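Local coordinates for probable transcriptional regulator, LysR family protein (Rhodococcus sp., PDB 2QL3), which is probably a DNA-binding regulator of transcription, the present chain being its C-terminal LysR-type substrate-binding domain, at residues I7-L15 against E54-L65; R77-H87 against G150-P158. One frame throughout, in Å; residues are numbered along the deposited sequence.

Contact 1. Residues I7-L15 against E54-L65; sequences IAVGCYPAL and ELDVAIVYDLDL
D56 grips A8 from both directions. Its OD2, met on the anti side of the carboxylate, takes the A8 N-H at 2.7 Å in a nearly straight bond (176°), while A8 O accepts from D56 N and V57 N together. Beyond this fork the parallel pairing of strands 7-11 and 57-61 runs on through G10 N to V57 O (2.9 Å) and I59 N to G10 O (2.8 Å). Packing is tight at G10, where a side chain would clash with L55 CD1, and at Y12. With CG turned beside its own backbone N (chi1 -63°), the Y12 ring receives V60 CG1 over one face, 3.7 Å from the ring centroid, and Y61 CD2 at its edge. An alanine here is likely to leave V60 CG1 without the ring face it packs on and take one neighbour from the Y61 ring. The E54 end is looser: its carbonyl O touches A8 CB at 3.3 Å, but the exposed carboxylate leads away from 7-15. Strand 57-61 closes a beta-alpha-beta crossover that starts at strand 34-40 and passes through helix 43-51, with strand 5-11 between its strands. The chemistry implies an apolar core stitched by main-chain bonds, its single carboxylate clamp probably ionised.

Contact 2. Residues R77-H87 against G150-P158; sequences REPMVVLGAEH and GWTLLLQRP
R157 meets the R77 guanidinium at its edge, with R157 O in the plane of the group. R77 NH2 is also 2.9 Å from R157 N, a crowded pair of donors that cannot bond to each other, and R77 NE is buried with no polar partner in the model. The two guanidinium planes are 25° apart but the groups do not touch, R77 NH1 standing 5.8 Å from R157 NE, and the R157 head is held elsewhere by a salt bridge to D161. The W151 ring has L153 CD2 at its edge, while its NE1 donates to H104 O; L83 CG lies over one face of the H87 ring. Across the strands, L83 CD1 packs on W151 CB at 3.6 Å.

Strands 80-84 and 152-154 pair antiparallel with a strong twist, their directions 136° apart. M80 with L154 and V82 with T152 are hydrogen-bonded pairs, each joined by two backbone bonds, and V81 with L153 is the non-hydrogen-bonded pair between them. On the M80 side, V82 CG2 meets L154 CD1 at 3.8 Å. The selenomethionine M80, its CG set between backbone N and carbonyl carbon (chi1 72°), bends so that SE reaches R157 CB at 3.6 Å. Past the paired strands a water bridges G84 N (2.9 Å) and G150 O (2.7 Å).

T152 and L154 rest on helix 138-147, and T152 OG1 bonds to V107 O. On the other face L153 packs against helix 114-125, which P79, W151 and L155 also touch. Strand 169-173 pairs with 69-84 as well, bonding to V81 and L83, so that strand 80-84 lies between it and 152-154. The pairing thus belongs to the mixed sheet of the LysR substrate-binding domain, in the lobe flanked by these two helices, as in the periplasmic-binding-protein fold.

How the contacts relate
Contact 1 closes before contact 2 opens along the chain, and strand 57-61 is followed directly by strand 69-84. Their centres are about 23 Å apart, on opposite sides of the chain's centre, yet both reach the same mixed sheet. The two meet where the Q156 side chain lies against A14, L15 and Y61, and Y61 CE1 approaches L155 CB at 4.1 Å. This is consistent with the two-lobed periplasmic-binding-protein fold of LysR substrate-binding domains, with each contact probably lying in a different lobe; in relatives effectors bind between the lobes. A phosphate, probably from the crystallisation liquor, lies about 6 Å from the R77 side chain of contact 2.

Contact 1. Residues I7-L15 against E54-L65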
loop_
_atom_site.group_PDB
_atom_site.type_symbol
_atom_site.label_atom_id
_atom_site.label_comp_id
_atom_site.label_asym_id
_atom_site.label_seq_id
_atom_site.Cartn_x
_atom_site.Cartn_y
_atom_site.Cartn_z
ATOM N N ILE A 7 -1.136 -12.325 -21.525
ATOM C CA ILE A 7 -0.594 -10.950 -21.656
ATOM C C ILE A 7 0.028 -10.592 -20.328
ATOM O O ILE A 7 -0.550 -10.883 -19.295
ATOM C CB ILE A 7 -1.654 -9.853 -22.106
ATOM C CG1 ILE A 7 -1.014 -8.476 -22.150
ATOM C CG2 ILE A 7 -2.931 -9.823 -21.193
ATOM C CD1 ILE A 7 -1.989 -7.308 -22.377
ATOM N N ALA A 8 1.204 -10.005 -20.357
ATOM C CA ALA A 8 1.850 -9.456 -19.135
ATOM C C ALA A 8 1.633 -7.940 -19.012
ATOM O O ALA A 8 2.039 -7.159 -19.872
ATOM C CB ALA A 8 3.339 -9.828 -19.025
ATOM N N VAL A 9 0.918 -7.583 -17.958
ATOM C CA VAL A 9 0.563 -6.191 -17.635
ATOM C C VAL A 9 1.288 -5.710 -16.371
ATOM O O VAL A 9 1.174 -6.293 -15.267
ATOM C CB VAL A 9 -0.957 -6.013 -17.422
ATOM C CG1 VAL A 9 -1.292 -4.500 -17.173
ATOM C CG2 VAL A 9 -1.776 -6.576 -18.607
ATOM N N GLY A 10 2.071 -4.665 -16.520
ATOM C CA GLY A 10 2.741 -4.135 -15.336
ATOM C C GLY A 10 2.097 -2.841 -14.920
ATOM O O GLY A 10 1.350 -2.208 -15.726
ATOM N N CYS A 11 2.371 -2.416 -13.689
ATOM C CA CYS A 11 1.980 -1.072 -13.251
ATOM C C CYS A 11 2.770 -0.611 -12.037
ATOM O O CYS A 11 3.416 -1.446 -11.391
ATOM C CB CYS A 11 0.477 -0.999 -12.995
ATOM S SG CYS A 11 -0.057 -1.719 -11.484
ATOM N N TYR A 12 2.721 0.696 -11.734
ATOM C CA TYR A 12 3.320 1.230 -10.497
ATOM C C TYR A 12 2.378 0.885 -9.328
ATOM O O TYR A 12 1.174 0.887 -9.500
ATOM C CB TYR A 12 3.491 2.760 -10.538
ATOM C CG TYR A 12 4.430 3.282 -11.599
ATOM C CD1 TYR A 12 5.471 2.480 -12.113
ATOM C CD2 TYR A 12 4.299 4.593 -12.069
ATOM C CE1 TYR A 12 6.328 2.969 -13.123
ATOM C CE2 TYR A 12 5.126 5.085 -13.056
ATOM C CZ TYR A 12 6.148 4.280 -13.556
ATOM O OH TYR A 12 6.939 4.765 -14.550
ATOM N N PRO A 13 2.942 0.542 -8.141
ATOM C CA PRO A 13 2.078 0.053 -7.046
ATOM C C PRO A 13 0.852 0.897 -6.658
ATOM O O PRO A 13 -0.185 0.317 -6.397
ATOM C CB PRO A 13 3.068 -0.157 -5.859
ATOM C CG PRO A 13 4.415 -0.441 -6.582
ATOM C CD PRO A 13 4.369 0.534 -7.772
ATOM N N ALA A 14 0.966 2.227 -6.658
ATOM C CA ALA A 14 -0.136 3.141 -6.368
ATOM C C ALA A 14 -1.277 3.085 -7.386
ATOM O O ALA A 14 -2.381 3.563 -7.134
ATOM C CB ALA A 14 0.411 4.557 -6.279
ATOM N N LEU A 15 -1.004 2.513 -8.539
ATOM C CA LEU A 15 -1.994 2.343 -9.584
ATOM C C LEU A 15 -2.683 0.976 -9.439
ATOM O O LEU A 15 -3.772 0.772 -9.989
ATOM C CB LEU A 15 -1.281 2.425 -10.935
ATOM C CG LEU A 15 -1.331 3.738 -11.732
ATOM C CD1 LEU A 15 -1.713 4.917 -10.992
ATOM C CD2 LEU A 15 -0.083 3.984 -12.589
ATOM N N GLU A 54 9.451 -8.665 -20.767
ATOM C CA GLU A 54 8.861 -9.421 -19.692
ATOM C C GLU A 54 7.449 -8.930 -19.461
ATOM O O GLU A 54 6.640 -9.657 -18.887
ATOM C CB GLU A 54 9.667 -9.243 -18.383
ATOM C CG GLU A 54 11.019 -9.937 -18.361
ATOM C CD GLU A 54 11.718 -9.718 -16.998
ATOM O OE1 GLU A 54 12.689 -8.913 -16.937
ATOM O OE2 GLU A 54 11.276 -10.335 -15.992
ATOM N N LEU A 55 7.190 -7.679 -19.838
ATOM C CA LEU A 55 5.866 -7.088 -19.823
ATOM C C LEU A 55 5.481 -6.765 -21.253
ATOM O O LEU A 55 6.348 -6.420 -22.043
ATOM C CB LEU A 55 5.833 -5.799 -18.993
ATOM C CG LEU A 55 6.175 -5.872 -17.514
ATOM C CD1 LEU A 55 6.254 -4.428 -16.998
ATOM C CD2 LEU A 55 5.124 -6.686 -16.782
ATOM N N ASP A 56 4.194 -6.898 -21.567
ATOM C CA ASP A 56 3.665 -6.499 -22.881
ATOM C C ASP A 56 3.333 -5.004 -22.840
ATOM O O ASP A 56 3.656 -4.256 -23.759
ATOM C CB ASP A 56 2.381 -7.260 -23.267
ATOM C CG ASP A 56 2.612 -8.776 -23.589
ATOM O OD1 ASP A 56 2.872 -9.071 -24.769
ATOM O OD2 ASP A 56 2.547 -9.670 -22.693
ATOM N N VAL A 57 2.662 -4.602 -21.756
ATOM C CA VAL A 57 2.158 -3.246 -21.570
ATOM C C VAL A 57 2.361 -2.852 -20.106
ATOM O O VAL A 57 2.624 -3.698 -19.247
ATOM C CB VAL A 57 0.648 -3.082 -21.971
ATOM C CG1 VAL A 57 0.422 -3.419 -23.453
ATOM C CG2 VAL A 57 -0.258 -3.944 -21.114
ATOM N N ALA A 58 2.314 -1.547 -19.866
ATOM C CA ALA A 58 2.435 -0.963 -18.525
ATOM C C ALA A 58 1.336 0.105 -18.370
ATOM O O ALA A 58 1.006 0.852 -19.345
ATOM C CB ALA A 58 3.834 -0.328 -18.382
ATOM N N ILE A 59 0.753 0.166 -17.180
ATOM C CA ILE A 59 -0.128 1.236 -16.802
ATOM C C ILE A 59 0.681 2.129 -15.879
ATOM O O ILE A 59 1.107 1.704 -14.807
ATOM C CB ILE A 59 -1.360 0.743 -16.041
ATOM C CG1 ILE A 59 -2.110 -0.346 -16.860
ATOM C CG2 ILE A 59 -2.262 1.914 -15.649
ATOM C CD1 ILE A 59 -2.563 0.078 -18.216
ATOM N N VAL A 60 0.931 3.368 -16.312
ATOM C CA VAL A 60 1.864 4.243 -15.593
ATOM C C VAL A 60 1.426 5.696 -15.587
ATOM O O VAL A 60 0.621 6.111 -16.415
ATOM C CB VAL A 60 3.328 4.184 -16.181
ATOM C CG1 VAL A 60 3.953 2.877 -15.881
ATOM C CG2 VAL A 60 3.354 4.446 -17.686
ATOM N N TYR A 61 1.970 6.491 -14.666
ATOM C CA TYR A 61 1.881 7.926 -14.850
ATOM C C TYR A 61 2.802 8.361 -15.972
ATOM O O TYR A 61 3.934 7.905 -16.074
ATOM C CB TYR A 61 2.260 8.704 -13.595
ATOM C CG TYR A 61 1.577 8.335 -12.303
ATOM C CD1 TYR A 61 0.233 8.625 -12.084
ATOM C CD2 TYR A 61 2.307 7.770 -11.260
ATOM C CE1 TYR A 61 -0.371 8.358 -10.855
ATOM C CE2 TYR A 61 1.692 7.449 -10.033
ATOM C CZ TYR A 61 0.351 7.759 -9.843
ATOM O OH TYR A 61 -0.272 7.481 -8.634
ATOM N N ASP A 62 2.347 9.291 -16.804
ATOM C CA ASP A 62 3.199 9.835 -17.863
ATOM C C ASP A 62 4.042 10.933 -17.237
ATOM O O ASP A 62 3.745 12.138 -17.393
ATOM C CB ASP A 62 2.316 10.380 -18.984
ATOM C CG ASP A 62 3.091 10.860 -20.207
ATOM O OD1 ASP A 62 4.317 10.610 -20.393
ATOM O OD2 ASP A 62 2.426 11.535 -20.995
ATOM N N LEU A 63 5.046 10.495 -16.468
ATOM C CA LEU A 63 6.119 11.305 -15.874
ATOM C C LEU A 63 7.457 10.579 -16.079
ATOM O O LEU A 63 7.607 9.389 -15.736
ATOM C CB LEU A 63 5.897 11.539 -14.352
ATOM C CG LEU A 63 4.631 12.263 -13.916
ATOM C CD1 LEU A 63 4.402 12.188 -12.455
ATOM C CD2 LEU A 63 4.667 13.725 -14.376
ATOM N N ASP A 64 8.414 11.284 -16.685
ATOM C CA ASP A 64 9.792 10.769 -16.842
ATOM C C ASP A 64 9.880 9.431 -17.644
ATOM O O ASP A 64 10.697 8.573 -17.333
ATOM C CB ASP A 64 10.481 10.596 -15.442
ATOM C CG ASP A 64 10.388 11.869 -14.504
ATOM O OD1 ASP A 64 10.570 12.987 -14.996
ATOM O OD2 ASP A 64 10.204 11.734 -13.242
ATOM N N LEU A 65 9.020 9.231 -18.643
ATOM C CA LEU A 65 8.970 7.963 -19.371
ATOM C C LEU A 65 9.975 8.045 -20.524
ATOM O O LEU A 65 10.236 9.131 -20.997
ATOM C CB LEU A 65 7.542 7.715 -19.911
ATOM C CG LEU A 65 6.388 7.611 -18.900
ATOM C CD1 LEU A 65 5.065 7.305 -19.611
ATOM C CD2 LEU A 65 6.676 6.585 -17.787
#

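Contact 2. Residues R77-H87 against G150-P158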
loop_
_atom_site.group_PDB
_atom_site.type_symbol
_atom_site.label_atom_id
_atom_site.label_comp_id
_atom_site.label_asym_id
_atom_site.label_seq_id
_atom_site.Cartn_x
_atom_site.Cartn_y
_atom_site.Cartn_z
ATOM N N ARG A 77 -5.283 13.534 -13.864
ATOM C CA ARG A 77 -5.680 14.006 -12.530
ATOM C C ARG A 77 -4.765 15.071 -12.069
ATOM O O ARG A 77 -3.566 15.025 -12.279
ATOM C CB ARG A 77 -5.648 12.878 -11.481
ATOM C CG ARG A 77 -6.413 11.622 -11.892
ATOM C CD ARG A 77 -7.695 11.520 -11.130
ATOM N NE ARG A 77 -7.597 10.425 -10.162
ATOM C CZ ARG A 77 -8.343 10.305 -9.051
ATOM N NH1 ARG A 77 -9.275 11.225 -8.755
ATOM N NH2 ARG A 77 -8.164 9.244 -8.257
ATOM N N GLU A 78 -5.371 16.027 -11.412
ATOM C CA GLU A 78 -4.708 17.123 -10.732
ATOM C C GLU A 78 -4.104 16.645 -9.400
ATOM O O GLU A 78 -4.793 16.021 -8.627
ATOM C CB GLU A 78 -5.807 18.122 -10.425
ATOM C CG GLU A 78 -5.933 19.305 -11.327
ATOM C CD GLU A 78 -5.499 20.570 -10.588
ATOM O OE1 GLU A 78 -4.506 21.177 -11.059
ATOM O OE2 GLU A 78 -6.139 20.951 -9.545
ATOM N N PRO A 79 -2.824 16.955 -9.118
ATOM C CA PRO A 79 -2.381 16.760 -7.707
ATOM C C PRO A 79 -3.286 17.530 -6.739
ATOM O O PRO A 79 -3.743 18.649 -7.084
ATOM C CB PRO A 79 -0.980 17.380 -7.649
ATOM C CG PRO A 79 -0.561 17.544 -9.105
ATOM C CD PRO A 79 -1.760 17.472 -10.005
HETATM N N MSE A 80 -3.534 16.924 -5.568
HETATM C CA MSE A 80 -4.329 17.500 -4.471
HETATM C C MSE A 80 -3.615 17.421 -3.106
HETATM O O MSE A 80 -2.764 16.569 -2.853
HETATM C CB MSE A 80 -5.702 16.836 -4.373
HETATM C CG MSE A 80 -5.694 15.398 -3.837
HETATM SE SE MSE A 80 -7.100 14.262 -4.684
HETATM C CE MSE A 80 -6.224 13.663 -6.338
ATOM N N VAL A 81 -3.935 18.383 -2.261
ATOM C CA VAL A 81 -3.491 18.361 -0.883
ATOM C C VAL A 81 -4.444 17.485 -0.065
ATOM O O VAL A 81 -5.639 17.486 -0.336
ATOM C CB VAL A 81 -3.358 19.841 -0.297
ATOM C CG1 VAL A 81 -3.338 19.829 1.194
ATOM C CG2 VAL A 81 -2.040 20.411 -0.790
ATOM N N VAL A 82 -3.884 16.726 0.893
ATOM C CA VAL A 82 -4.673 15.903 1.768
ATOM C C VAL A 82 -4.267 16.257 3.158
ATOM O O VAL A 82 -3.069 16.329 3.466
ATOM C CB VAL A 82 -4.548 14.358 1.422
ATOM C CG1 VAL A 82 -5.575 13.539 2.185
ATOM C CG2 VAL A 82 -4.690 14.109 -0.087
ATOM N N LEU A 83 -5.279 16.546 3.986
ATOM C CA LEU A 83 -5.141 17.021 5.374
ATOM C C LEU A 83 -5.928 16.095 6.299
ATOM O O LEU A 83 -6.885 15.395 5.870
ATOM C CB LEU A 83 -5.816 18.375 5.521
ATOM C CG LEU A 83 -5.095 19.673 5.139
ATOM C CD1 LEU A 83 -3.731 19.494 4.477
ATOM C CD2 LEU A 83 -6.025 20.674 4.452
ATOM N N GLY A 84 -5.506 16.073 7.556
ATOM C CA GLY A 84 -6.281 15.469 8.622
ATOM C C GLY A 84 -7.346 16.475 9.032
ATOM O O GLY A 84 -7.187 17.686 8.818
ATOM N N ALA A 85 -8.421 15.961 9.615
ATOM C CA ALA A 85 -9.605 16.758 9.948
ATOM C C ALA A 85 -9.342 17.851 10.998
ATOM O O ALA A 85 -10.065 18.841 11.032
ATOM C CB ALA A 85 -10.733 15.859 10.408
ATOM N N GLU A 86 -8.317 17.645 11.829
ATOM C CA GLU A 86 -7.904 18.593 12.876
ATOM C C GLU A 86 -6.777 19.522 12.391
ATOM O O GLU A 86 -6.274 20.359 13.166
ATOM C CB GLU A 86 -7.431 17.816 14.116
ATOM C CG GLU A 86 -8.553 17.051 14.802
ATOM C CD GLU A 86 -8.072 16.171 15.950
ATOM O OE1 GLU A 86 -6.931 16.332 16.422
ATOM O OE2 GLU A 86 -8.836 15.308 16.398
ATOM N N HIS A 87 -6.366 19.361 11.134
ATOM C CA HIS A 87 -5.307 20.184 10.591
ATOM C C HIS A 87 -5.661 21.685 10.605
ATOM O O HIS A 87 -6.778 22.069 10.230
ATOM C CB HIS A 87 -4.918 19.738 9.193
ATOM C CG HIS A 87 -3.663 20.376 8.689
ATOM N ND1 HIS A 87 -2.452 19.716 8.675
ATOM C CD2 HIS A 87 -3.424 21.613 8.194
ATOM C CE1 HIS A 87 -1.521 20.516 8.196
ATOM N NE2 HIS A 87 -2.089 21.666 7.879
ATOM N N GLY A 150 0.949 15.006 9.508
ATOM C CA GLY A 150 1.288 16.120 8.641
ATOM C C GLY A 150 0.286 16.260 7.466
ATOM O O GLY A 150 -0.836 15.822 7.564
ATOM N N TRP A 151 0.685 16.945 6.394
ATOM C CA TRP A 151 -0.131 17.088 5.205
ATOM C C TRP A 151 0.589 16.325 4.100
ATOM O O TRP A 151 1.822 16.161 4.159
ATOM C CB TRP A 151 -0.291 18.582 4.839
ATOM C CG TRP A 151 1.004 19.340 4.562
ATOM C CD1 TRP A 151 1.763 20.029 5.480
ATOM C CD2 TRP A 151 1.670 19.488 3.308
ATOM N NE1 TRP A 151 2.850 20.594 4.867
ATOM C CE2 TRP A 151 2.827 20.269 3.536
ATOM C CE3 TRP A 151 1.410 19.025 2.002
ATOM C CZ2 TRP A 151 3.713 20.616 2.518
ATOM C CZ3 TRP A 151 2.286 19.387 0.986
ATOM C CH2 TRP A 151 3.427 20.179 1.248
ATOM N N THR A 152 -0.139 15.896 3.072
ATOM C CA THR A 152 0.531 15.353 1.909
ATOM C C THR A 152 0.015 15.902 0.593
ATOM O O THR A 152 -0.922 16.684 0.545
ATOM C CB THR A 152 0.566 13.788 1.895
ATOM O OG1 THR A 152 1.635 13.358 1.026
ATOM C CG2 THR A 152 -0.810 13.157 1.464
ATOM N N LEU A 153 0.637 15.484 -0.487
ATOM C CA LEU A 153 0.000 15.640 -1.791
ATOM C C LEU A 153 0.005 14.342 -2.545
ATOM O O LEU A 153 0.991 13.616 -2.512
ATOM C CB LEU A 153 0.620 16.780 -2.602
ATOM C CG LEU A 153 2.060 16.910 -3.028
ATOM C CD1 LEU A 153 2.144 16.550 -4.502
ATOM C CD2 LEU A 153 2.519 18.341 -2.848
ATOM N N LEU A 154 -1.117 14.068 -3.209
ATOM C CA LEU A 154 -1.391 12.783 -3.858
ATOM C C LEU A 154 -2.017 13.008 -5.221
ATOM O O LEU A 154 -2.780 13.961 -5.442
ATOM C CB LEU A 154 -2.336 11.909 -2.993
ATOM C CG LEU A 154 -1.853 11.392 -1.592
ATOM C CD1 LEU A 154 -2.992 10.761 -0.851
ATOM C CD2 LEU A 154 -0.592 10.460 -1.577
ATOM N N LEU A 155 -1.709 12.081 -6.127
ATOM C CA LEU A 155 -2.126 12.139 -7.518
ATOM C C LEU A 155 -3.436 11.387 -7.696
ATOM O O LEU A 155 -4.077 11.483 -8.745
ATOM C CB LEU A 155 -1.039 11.545 -8.443
ATOM C CG LEU A 155 0.087 12.506 -8.842
ATOM C CD1 LEU A 155 -0.459 13.481 -9.851
ATOM C CD2 LEU A 155 0.614 13.326 -7.673
ATOM N N GLN A 156 -3.801 10.599 -6.702
ATOM C CA GLN A 156 -5.054 9.904 -6.794
ATOM C C GLN A 156 -5.844 9.990 -5.500
ATOM O O GLN A 156 -5.303 10.258 -4.427
ATOM C CB GLN A 156 -4.817 8.443 -7.139
ATOM C CG GLN A 156 -3.936 8.229 -8.373
ATOM C CD GLN A 156 -3.810 6.797 -8.640
ATOM O OE1 GLN A 156 -2.815 6.159 -8.234
ATOM N NE2 GLN A 156 -4.845 6.232 -9.261
ATOM N N ARG A 157 -7.121 9.701 -5.621
ATOM C CA ARG A 157 -8.054 9.847 -4.523
ATOM C C ARG A 157 -8.933 8.602 -4.397
ATOM O O ARG A 157 -9.860 8.445 -5.150
ATOM C CB ARG A 157 -8.915 11.100 -4.710
ATOM C CG ARG A 157 -10.114 11.105 -3.786
ATOM C CD ARG A 157 -10.423 12.336 -3.044
ATOM N NE ARG A 157 -11.343 13.236 -3.710
ATOM C CZ ARG A 157 -12.270 14.009 -3.127
ATOM N NH1 ARG A 157 -12.984 14.807 -3.905
ATOM N NH2 ARG A 157 -12.538 14.005 -1.825
ATOM N N PRO A 158 -8.660 7.746 -3.380
ATOM C CA PRO A 158 -9.581 6.645 -3.046
ATOM C C PRO A 158 -11.016 7.123 -2.948
ATOM O O PRO A 158 -11.282 8.227 -2.451
ATOM C CB PRO A 158 -9.071 6.150 -1.692
ATOM C CG PRO A 158 -7.582 6.424 -1.779
ATOM C CD PRO A 158 -7.471 7.764 -2.499
HETATM O O HOH W 1 -3.040 16.175 9.027
#